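Local coordinates for protein 2-hydroxyethylphosphonate dioxygenase (PDB 4YAR) that uses a non-heme iron(II) centre and dioxygen to split 2-hydroxyethylphosphonate into hydroxymethylphosphonate and formate during biosynthesis of the antibiotic bialaphos, at residues Val234-Phe238 and Arg288-Pro292; Phe285-Val289 and Leu417-Asn421; Arg121-Leu125 and Arg146-Ile151; Gly139-Ile143 and Ala190-Ile194. The protein carries 1 engineered substitution. All coordinates share one frame; numbering follows the deposited sequence.

Interaction 1: Val234-Phe238 and Arg288-Pro292; sequences VLDLF and RVLLP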
# COMPACT_ATOMS: atom_id res chain seq x y z
N VAL A 234 18.73 -2.07 17.55
CA VAL A 234 18.48 -0.82 16.86
C VAL A 234 19.16 0.39 17.56
O VAL A 234 19.83 1.21 16.90
CB VAL A 234 16.97 -0.59 16.57
CG1 VAL A 234 16.79 0.72 15.81
CG2 VAL A 234 16.39 -1.73 15.75
N LEU A 235 19.00 0.53 18.88
CA LEU A 235 19.58 1.66 19.57
C LEU A 235 21.10 1.68 19.35
O LEU A 235 21.71 2.72 19.14
CB LEU A 235 19.27 1.60 21.08
CG LEU A 235 19.96 2.68 21.88
CD1 LEU A 235 19.58 4.10 21.51
CD2 LEU A 235 19.78 2.53 23.41
N ASP A 236 21.73 0.53 19.35
CA ASP A 236 23.20 0.52 19.23
C ASP A 236 23.65 0.98 17.84
O ASP A 236 24.69 1.58 17.69
CB ASP A 236 23.75 -0.88 19.45
CG ASP A 236 23.83 -1.25 20.90
OD1 ASP A 236 23.87 -0.41 21.75
OD2 ASP A 236 23.86 -2.46 21.16
N LEU A 237 22.82 0.75 16.85
CA LEU A 237 23.14 1.27 15.50
C LEU A 237 22.91 2.81 15.52
O LEU A 237 23.69 3.57 14.92
CB LEU A 237 22.28 0.61 14.48
CG LEU A 237 22.61 -0.88 14.27
CD1 LEU A 237 21.53 -1.56 13.42
CD2 LEU A 237 24.01 -0.99 13.66
N PHE A 238 21.86 3.27 16.20
CA PHE A 238 21.66 4.72 16.34
C PHE A 238 22.82 5.40 17.09
O PHE A 238 23.25 6.53 16.75
CB PHE A 238 20.42 5.07 17.06
CG PHE A 238 19.14 4.71 16.36
CD1 PHE A 238 19.09 4.25 15.05
CD2 PHE A 238 17.97 4.98 17.00
CE1 PHE A 238 17.89 3.94 14.46
CE2 PHE A 238 16.75 4.69 16.41
CZ PHE A 238 16.72 4.24 15.10
N ARG A 288 10.16 6.48 19.04
CA ARG A 288 9.04 5.61 18.69
C ARG A 288 9.41 4.33 17.91
O ARG A 288 8.79 3.27 18.07
CB ARG A 288 7.92 6.44 18.04
CG ARG A 288 7.37 7.49 18.90
CD ARG A 288 6.39 8.43 18.22
NE ARG A 288 7.03 9.15 17.18
CZ ARG A 288 6.45 9.96 16.34
NH1 ARG A 288 7.20 10.53 15.42
NH2 ARG A 288 5.15 10.23 16.38
N VAL A 289 10.43 4.42 17.03
CA VAL A 289 10.88 3.32 16.29
C VAL A 289 11.62 2.27 17.09
O VAL A 289 11.89 1.19 16.56
CB VAL A 289 11.60 3.74 14.98
CG1 VAL A 289 10.82 4.82 14.25
CG2 VAL A 289 13.00 4.25 15.25
N LEU A 290 11.89 2.54 18.39
CA LEU A 290 12.46 1.54 19.29
C LEU A 290 11.41 0.76 20.10
O LEU A 290 11.73 -0.25 20.74
CB LEU A 290 13.44 2.19 20.30
CG LEU A 290 14.57 2.98 19.71
CD1 LEU A 290 15.40 3.68 20.77
CD2 LEU A 290 15.50 2.04 18.93
N LEU A 291 10.15 1.16 20.01
CA LEU A 291 9.10 0.46 20.75
C LEU A 291 8.73 -0.84 19.99
O LEU A 291 8.90 -0.94 18.72
CB LEU A 291 7.91 1.40 20.93
CG LEU A 291 8.16 2.75 21.65
CD1 LEU A 291 6.88 3.55 21.79
CD2 LEU A 291 8.79 2.62 23.01
N PRO A 292 8.24 -1.83 20.71
CA PRO A 292 7.85 -3.12 20.16
C PRO A 292 6.65 -3.09 19.22
O PRO A 292 5.68 -2.38 19.48
CB PRO A 292 7.54 -3.97 21.42
CG PRO A 292 7.37 -3.03 22.51
CD PRO A 292 8.14 -1.80 22.17

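Interaction 2: Phe285-Val289 and Leu417-Asn421; sequences FDYRV and LELTN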
# COMPACT_ATOMS: atom_id res chain seq x y z
N PHE A 285 17.18 11.58 18.03
CA PHE A 285 16.46 10.53 17.34
C PHE A 285 15.03 10.37 17.85
O PHE A 285 14.69 10.89 18.91
CB PHE A 285 17.23 9.17 17.35
CG PHE A 285 17.36 8.53 18.68
CD1 PHE A 285 16.33 7.78 19.21
CD2 PHE A 285 18.58 8.57 19.37
CE1 PHE A 285 16.46 7.17 20.44
CE2 PHE A 285 18.70 7.94 20.59
CZ PHE A 285 17.66 7.27 21.13
N ASP A 286 14.22 9.65 17.09
CA ASP A 286 12.81 9.41 17.42
C ASP A 286 12.66 8.06 18.15
O ASP A 286 12.87 6.98 17.59
CB ASP A 286 12.01 9.43 16.14
CG ASP A 286 10.51 9.34 16.38
OD1 ASP A 286 9.99 8.97 17.47
OD2 ASP A 286 9.81 9.72 15.44
N TYR A 287 12.34 8.15 19.44
CA TYR A 287 12.23 6.99 20.25
C TYR A 287 11.15 6.01 19.79
O TYR A 287 11.24 4.83 20.10
CB TYR A 287 11.94 7.41 21.76
CG TYR A 287 10.49 7.85 21.97
CD1 TYR A 287 10.04 9.13 21.57
CD2 TYR A 287 9.53 6.95 22.44
CE1 TYR A 287 8.72 9.50 21.74
CE2 TYR A 287 8.17 7.32 22.56
CZ TYR A 287 7.78 8.58 22.25
OH TYR A 287 6.44 8.91 22.31
N ARG A 288 10.16 6.48 19.04
CA ARG A 288 9.04 5.61 18.69
C ARG A 288 9.41 4.33 17.91
O ARG A 288 8.79 3.27 18.07
CB ARG A 288 7.92 6.44 18.04
CG ARG A 288 7.37 7.49 18.90
CD ARG A 288 6.39 8.43 18.22
NE ARG A 288 7.03 9.15 17.18
CZ ARG A 288 6.45 9.96 16.34
NH1 ARG A 288 7.20 10.53 15.42
NH2 ARG A 288 5.15 10.23 16.38
N VAL A 289 10.43 4.42 17.03
CA VAL A 289 10.88 3.32 16.29
C VAL A 289 11.62 2.27 17.09
O VAL A 289 11.89 1.19 16.56
CB VAL A 289 11.60 3.74 14.98
CG1 VAL A 289 10.82 4.82 14.25
CG2 VAL A 289 13.00 4.25 15.25
N LEU A 417 4.32 9.03 10.58
CA LEU A 417 5.40 9.18 11.55
C LEU A 417 6.17 10.45 11.30
O LEU A 417 6.46 11.24 12.18
CB LEU A 417 6.30 7.95 11.50
CG LEU A 417 7.48 7.92 12.48
CD1 LEU A 417 6.99 7.48 13.84
CD2 LEU A 417 8.49 6.94 11.99
N GLU A 418 6.51 10.74 10.05
CA GLU A 418 7.21 11.96 9.73
C GLU A 418 6.36 13.21 9.93
O GLU A 418 6.87 14.26 10.30
CB GLU A 418 7.69 11.88 8.28
CG GLU A 418 8.33 13.11 7.74
CD GLU A 418 9.72 13.43 8.27
OE1 GLU A 418 10.41 12.55 8.80
OE2 GLU A 418 10.17 14.57 8.00
N LEU A 419 5.06 13.14 9.67
CA LEU A 419 4.25 14.32 9.72
C LEU A 419 4.08 14.77 11.14
O LEU A 419 3.96 15.97 11.39
CB LEU A 419 2.87 14.07 9.08
CG LEU A 419 2.96 14.06 7.55
CD1 LEU A 419 1.65 13.49 7.02
CD2 LEU A 419 3.22 15.44 6.98
N THR A 420 4.10 13.84 12.07
CA THR A 420 4.17 14.20 13.48
C THR A 420 5.54 14.89 13.93
O THR A 420 5.56 15.67 14.86
CB THR A 420 3.68 13.04 14.35
OG1 THR A 420 4.47 11.85 14.17
CG2 THR A 420 2.24 12.69 14.01
N ASN A 421 6.62 14.66 13.20
CA ASN A 421 7.94 15.40 13.35
C ASN A 421 8.08 16.66 12.51
O ASN A 421 9.18 17.22 12.35
CB ASN A 421 9.09 14.45 12.96
CG ASN A 421 9.38 13.39 14.03
OD1 ASN A 421 9.25 13.64 15.23
ND2 ASN A 421 9.79 12.22 13.60

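Interaction 3: Arg121-Leu125 and Arg146-Ile151; sequences RLPAL and RWGEEI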
# COMPACT_ATOMS: atom_id res chain seq x y z
N ARG A 121 -7.29 -32.23 -8.23
CA ARG A 121 -5.96 -31.96 -8.65
C ARG A 121 -5.35 -31.00 -7.66
O ARG A 121 -5.91 -29.93 -7.38
CB ARG A 121 -5.93 -31.39 -10.06
CG ARG A 121 -4.54 -31.03 -10.59
CD ARG A 121 -4.54 -30.43 -12.00
NE ARG A 121 -5.14 -31.38 -12.93
CZ ARG A 121 -4.46 -32.33 -13.56
NH1 ARG A 121 -3.16 -32.43 -13.40
NH2 ARG A 121 -5.09 -33.16 -14.38
N LEU A 122 -4.18 -31.34 -7.16
CA LEU A 122 -3.50 -30.46 -6.24
C LEU A 122 -2.97 -29.25 -7.06
O LEU A 122 -2.36 -29.41 -8.12
CB LEU A 122 -2.35 -31.23 -5.58
CG LEU A 122 -1.94 -30.79 -4.21
CD1 LEU A 122 -3.05 -31.21 -3.26
CD2 LEU A 122 -0.63 -31.47 -3.88
N PRO A 123 -3.31 -28.01 -6.63
CA PRO A 123 -3.01 -26.88 -7.46
C PRO A 123 -1.52 -26.48 -7.39
O PRO A 123 -1.01 -26.17 -6.33
CB PRO A 123 -3.89 -25.74 -6.86
CG PRO A 123 -4.10 -26.13 -5.43
CD PRO A 123 -4.08 -27.66 -5.43
N ALA A 124 -0.86 -26.44 -8.53
CA ALA A 124 0.57 -26.22 -8.59
C ALA A 124 0.82 -24.82 -8.08
O ALA A 124 0.02 -23.92 -8.35
CB ALA A 124 1.08 -26.42 -10.03
N LEU A 125 1.89 -24.66 -7.32
CA LEU A 125 2.20 -23.34 -6.72
C LEU A 125 2.74 -22.32 -7.69
O LEU A 125 3.37 -22.67 -8.69
CB LEU A 125 3.21 -23.54 -5.58
CG LEU A 125 2.69 -24.29 -4.35
CD1 LEU A 125 3.90 -24.71 -3.54
CD2 LEU A 125 1.77 -23.47 -3.48
N ARG A 146 -3.59 -23.12 -0.86
CA ARG A 146 -2.29 -23.82 -0.69
C ARG A 146 -1.14 -22.85 -0.53
O ARG A 146 -0.97 -21.92 -1.36
CB ARG A 146 -2.00 -24.75 -1.87
CG ARG A 146 -0.85 -25.72 -1.69
CD ARG A 146 -0.56 -26.50 -2.96
NE ARG A 146 0.62 -27.36 -2.81
CZ ARG A 146 1.17 -28.06 -3.78
NH1 ARG A 146 0.67 -28.01 -5.02
NH2 ARG A 146 2.24 -28.82 -3.51
N TRP A 147 -0.33 -23.06 0.53
CA TRP A 147 0.82 -22.18 0.88
C TRP A 147 2.15 -22.90 1.11
O TRP A 147 3.03 -22.33 1.73
CB TRP A 147 0.53 -21.33 2.16
CG TRP A 147 -0.65 -20.58 1.93
CD1 TRP A 147 -0.78 -19.49 1.07
CD2 TRP A 147 -1.98 -20.93 2.33
NE1 TRP A 147 -2.11 -19.13 0.98
CE2 TRP A 147 -2.86 -20.01 1.72
CE3 TRP A 147 -2.51 -21.93 3.14
CZ2 TRP A 147 -4.24 -20.05 1.93
CZ3 TRP A 147 -3.85 -21.94 3.37
CH2 TRP A 147 -4.71 -21.01 2.76
N GLY A 148 2.31 -24.11 0.58
CA GLY A 148 3.54 -24.93 0.79
C GLY A 148 3.50 -26.20 -0.05
O GLY A 148 2.46 -26.59 -0.61
N GLU A 149 4.66 -26.85 -0.16
CA GLU A 149 4.83 -28.02 -0.96
C GLU A 149 4.11 -29.18 -0.37
O GLU A 149 3.36 -29.88 -1.04
CB GLU A 149 6.31 -28.32 -1.09
CG GLU A 149 7.02 -27.29 -1.96
CD GLU A 149 6.82 -27.50 -3.44
OE1 GLU A 149 6.39 -28.60 -3.86
OE2 GLU A 149 7.15 -26.58 -4.21
N GLU A 150 4.33 -29.38 0.92
CA GLU A 150 3.76 -30.47 1.66
C GLU A 150 2.32 -30.06 2.08
O GLU A 150 2.10 -28.92 2.41
CB GLU A 150 4.72 -30.73 2.87
CG GLU A 150 4.67 -32.08 3.59
CD GLU A 150 5.39 -32.06 4.96
OE1 GLU A 150 6.56 -31.61 5.03
OE2 GLU A 150 4.80 -32.48 5.98
N ILE A 151 1.36 -30.99 2.01
CA ILE A 151 -0.03 -30.77 2.49
C ILE A 151 -0.24 -31.09 3.96
O ILE A 151 -0.26 -32.24 4.35
CB ILE A 151 -1.04 -31.58 1.66
CG1 ILE A 151 -0.89 -31.23 0.18
CG2 ILE A 151 -2.47 -31.35 2.14
CD1 ILE A 151 -0.87 -29.72 -0.08

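Interaction 4: Gly139-Ile143 and Ala190-Ile194; sequences GPGDI and APARI. With CD (cadmium ion), chain H.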
# COMPACT_ATOMS: atom_id res chain seq x y z
N GLY A 139 -17.01 -16.37 -3.85
CA GLY A 139 -17.95 -17.46 -4.12
C GLY A 139 -18.31 -17.74 -5.58
O GLY A 139 -17.74 -17.17 -6.46
N PRO A 140 -19.35 -18.54 -5.84
CA PRO A 140 -20.23 -19.08 -4.82
C PRO A 140 -19.68 -20.30 -4.09
O PRO A 140 -20.29 -20.72 -3.08
CB PRO A 140 -21.46 -19.55 -5.62
CG PRO A 140 -20.92 -19.82 -6.99
CD PRO A 140 -19.86 -18.76 -7.20
N GLY A 141 -18.58 -20.86 -4.58
CA GLY A 141 -18.02 -22.12 -4.05
C GLY A 141 -16.83 -21.92 -3.11
O GLY A 141 -16.10 -20.91 -3.23
N ASP A 142 -16.68 -22.85 -2.18
CA ASP A 142 -15.47 -22.97 -1.32
C ASP A 142 -14.28 -23.29 -2.20
O ASP A 142 -14.41 -24.00 -3.23
CB ASP A 142 -15.64 -24.10 -0.32
CG ASP A 142 -16.75 -23.89 0.73
OD1 ASP A 142 -17.32 -22.80 1.00
OD2 ASP A 142 -17.11 -24.92 1.32
N ILE A 143 -13.11 -22.77 -1.83
CA ILE A 143 -11.86 -23.09 -2.49
C ILE A 143 -10.84 -23.56 -1.51
O ILE A 143 -10.96 -23.33 -0.30
CB ILE A 143 -11.31 -21.92 -3.27
CG1 ILE A 143 -10.94 -20.81 -2.30
CG2 ILE A 143 -12.36 -21.45 -4.27
CD1 ILE A 143 -10.37 -19.54 -2.90
N ALA A 190 -18.81 -26.75 -7.12
CA ALA A 190 -19.29 -25.35 -7.36
C ALA A 190 -18.16 -24.46 -7.78
O ALA A 190 -17.05 -24.58 -7.25
CB ALA A 190 -19.98 -24.77 -6.11
N PRO A 191 -18.43 -23.60 -8.80
CA PRO A 191 -17.44 -22.68 -9.20
C PRO A 191 -17.15 -21.56 -8.15
O PRO A 191 -17.89 -21.41 -7.18
CB PRO A 191 -17.96 -22.16 -10.54
CG PRO A 191 -19.45 -22.15 -10.31
CD PRO A 191 -19.70 -23.40 -9.51
N ALA A 192 -16.02 -20.91 -8.32
CA ALA A 192 -15.59 -19.75 -7.45
C ALA A 192 -14.67 -18.77 -8.10
O ALA A 192 -13.87 -19.10 -9.05
CB ALA A 192 -14.94 -20.25 -6.17
N ARG A 193 -14.80 -17.52 -7.60
CA ARG A 193 -13.87 -16.43 -7.92
C ARG A 193 -13.29 -15.83 -6.68
O ARG A 193 -13.91 -15.90 -5.63
CB ARG A 193 -14.57 -15.32 -8.72
CG ARG A 193 -15.21 -15.80 -10.02
CD ARG A 193 -15.64 -14.59 -10.83
NE ARG A 193 -16.68 -13.86 -10.09
CZ ARG A 193 -17.11 -12.66 -10.44
NH1 ARG A 193 -16.67 -12.08 -11.56
NH2 ARG A 193 -18.05 -12.09 -9.72
N ILE A 194 -12.08 -15.28 -6.80
CA ILE A 194 -11.44 -14.52 -5.70
C ILE A 194 -11.05 -13.13 -6.16
O ILE A 194 -10.89 -12.88 -7.37
CB ILE A 194 -10.21 -15.20 -5.05
CG1 ILE A 194 -9.05 -15.20 -6.04
CG2 ILE A 194 -10.49 -16.62 -4.56
CD1 ILE A 194 -7.83 -15.87 -5.57
CD CD H . -18.41 -23.61 2.92
O HOH W 1 -16.08 -25.57 -4.87
O HOH W 2 -19.18 -21.54 4.29

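Interaction 1: Val234-Phe238 and Arg288-Pro292
Leu290 reaches from a short 3-10 turn onto the flank of helix 231-241, where Val234, Leu235 and Phe238 receive it. CB and CG serve as a stalk: CG lies beside the backbone N (chi1 -56°), neither atom packs closely on the helix, and the branches beyond CG bring CD2 to it. Those branches do the work. CD2 lies 3.6 Å from CG1 of Val234, sits over the backbone near N of Leu235, and approaches CE2 of Phe238 at 3.9 Å. CD1 lies 4.3 Å from CD1 of Leu235 and also meets Phe285. The Phe238 ring slides past Leu290 in the opposite direction. Val289 CG2 comes to the edge of this ring, close to its plane, 3.7 Å from CZ, while CG1 of Val234, one helical turn earlier, covers one ring face near its rim. The contact lies in the second cro/C1-type helix-turn-helix region and ties helix 231-241 to the chain after helix 270-283. Leu260, Leu264 and Leu279 extend the same apolar core around Leu235. No hydrogen bond crosses between the segments; the 190 Å² they bury rests mainly on methyl and ring contacts, which implies cohesion through shape and exclusion of water rather than through directed bonds.

Interaction 2: Phe285-Val289 and Leu417-Asn421
Arg288 and Thr420 meet through NH2 and OG1, 2.8 Å apart, with the hydroxyl oxygen lying in the guanidinium plane. The arginine chain is extended at first and then turns at chi3 (-63°), which brings the guanidinium side-on to Asp286 of its own segment. NE donates to OD1 at 3.0 Å and NH1 to OD2 at 2.7 Å, each oxygen accepting on its syn lone pair, so that this two-nitrogen salt bridge fixes the rotation of both flat groups. OD1 is also met from above the carboxylate plane by the backbone N of Arg288, 2.9 Å away, and this bond closes an Asx turn where the chain of the second helix-turn-helix domain enters its 3-10 turn. The partner segment lies on helix 413-420 and the residue after it, more than a hundred residues further on. There Asn421 ND2 donates to Asp286 OD2 at 3.1 Å, from the anti side and out of the carboxylate plane; amide and carboxylate are turned 71° against each other. Thr420 has its OG1 between the backbone N and carbonyl carbon (chi1 60°), where it accepts from the arginine and has the carbonyls of Trp416 and Leu417 within reach. Leu417 CD1 lies over one guanidinium face, 3.4 Å from NH1, which also makes a weak bond to Leu417 O. The other branch, CD2, touches CG1 of Val289 at 3.9 Å.

Interaction 3: Arg121-Leu125 and Arg146-Ile151
Arg146 runs out almost fully extended toward Leu122, Pro123 and Leu125, its CG anti to the backbone N (chi1 -169°) and the chain straight from there to NE. In Leu125, CG is anti to the carbonyl carbon (chi1 -68°), and the side chain lies across the arginine at about a right angle. The guanidinium is thereby sandwiched: Leu125 CG lies over one face, 4.0 Å from NE, and Leu122 CD2 over the opposite face, 3.9 Å from CZ. Three carbonyls take its N-H groups, one to each nitrogen. NH1 donates to Pro123 O at 2.8 Å, approaching from well above the carbonyl plane (58° out of it). NE reaches Gly148 O, tilted from the guanidinium plane, at 3.0 Å and NH2 reaches Glu149 O at 2.9 Å, so the arginine pins the turn that follows its own strand as well as the loop opposite. In this cupin-type beta fold the two segments are loops, one between strands 111-115 and 133-140, the other between strands 143-146 and 156-159. Pro123 O also accepts from Ser183 OG, and Ser183, which follows the iron ligand His182 in sequence, pairs through its backbone with Arg146. Sharing its N-H groups among backbone carbonyls probably helps the buried cation keep its charge. Toward the surface, Leu122 and Ile151 meet tip to tip, CD1 to CG1 at 4.1 Å, and Leu125 CD1 comes within 3.8 Å of Glu149 OE2. Leu125 also precedes Asn126, which contributes to the substrate site shared between the dimer partners.

Interaction 4: Gly139-Ile143 and Ala190-Ile194
Ile143 and Ala192 press together at 3.4 Å between CG2 and CB, a tight approach. Ile143 CD1 meets CG2 of Ile194 just as closely, at 3.4 Å, the two isoleucines crossing at about a right angle. The first torsion (chi1 65° in Ile143) sets CG2 of each isoleucine beside its backbone N, from where that of Ile143 meets Ala192 and that of Ile194 meets Ile143. Ala192 CB further rests 3.2 Å from Gly141 O. Around this core the backbones pair antiparallel, with Pro140 opposite Ala192 as a non-hydrogen-bonded pair. Arg193 N donates to Gly139 O at 3.2 Å, and Gly141 N makes a weak, bent bond to Pro191 O. The peptide before Pro140 is cis, and the ring lies against Pro191 O, 3.3 Å from CD. Where the strands part, one water donates to both Asp142 O and Ala190 O. Further out, Asp142 points away from the partner segment and grips a cadmium ion with both carboxylate oxygens, OD1 at 2.4 Å; His160 and His163 complete the protein ligands. The Arg193 guanidinium makes a salt bridge with Asp383. The pairing thus joins neighbouring strands 133-140 and 192-198, at the last residues of the first and the start of the second. Since few strong bonds cross, apolar packing and a bridging water probably carry much of the junction, while the polar ends bind elsewhere.

How the interactions relate
Interactions 1 and 2 form one continuous patch, sharing Arg288 and Val289, with centres 11 Å apart: Phe285 from the second packs against Leu235, Phe238 and Leu290 of the first. Together they join the second helix-turn-helix domain internally and then to helix 413-420, away from the annotated sites. Interactions 3 and 4, whose segments alternate along the chain, lie in the catalytic part, interaction 4 on the six-stranded sheet and interaction 3 on loops, with centres 18 Å apart; the centre of interaction 3 is 39 Å from that of interaction 1. Both come near the metal site of His129 and His182, which holds cadmium in this structure: the side chains of Leu125 and Ile194 are about 6 and 7 Å from that of His182. Asp142 binds a separate cadmium ion.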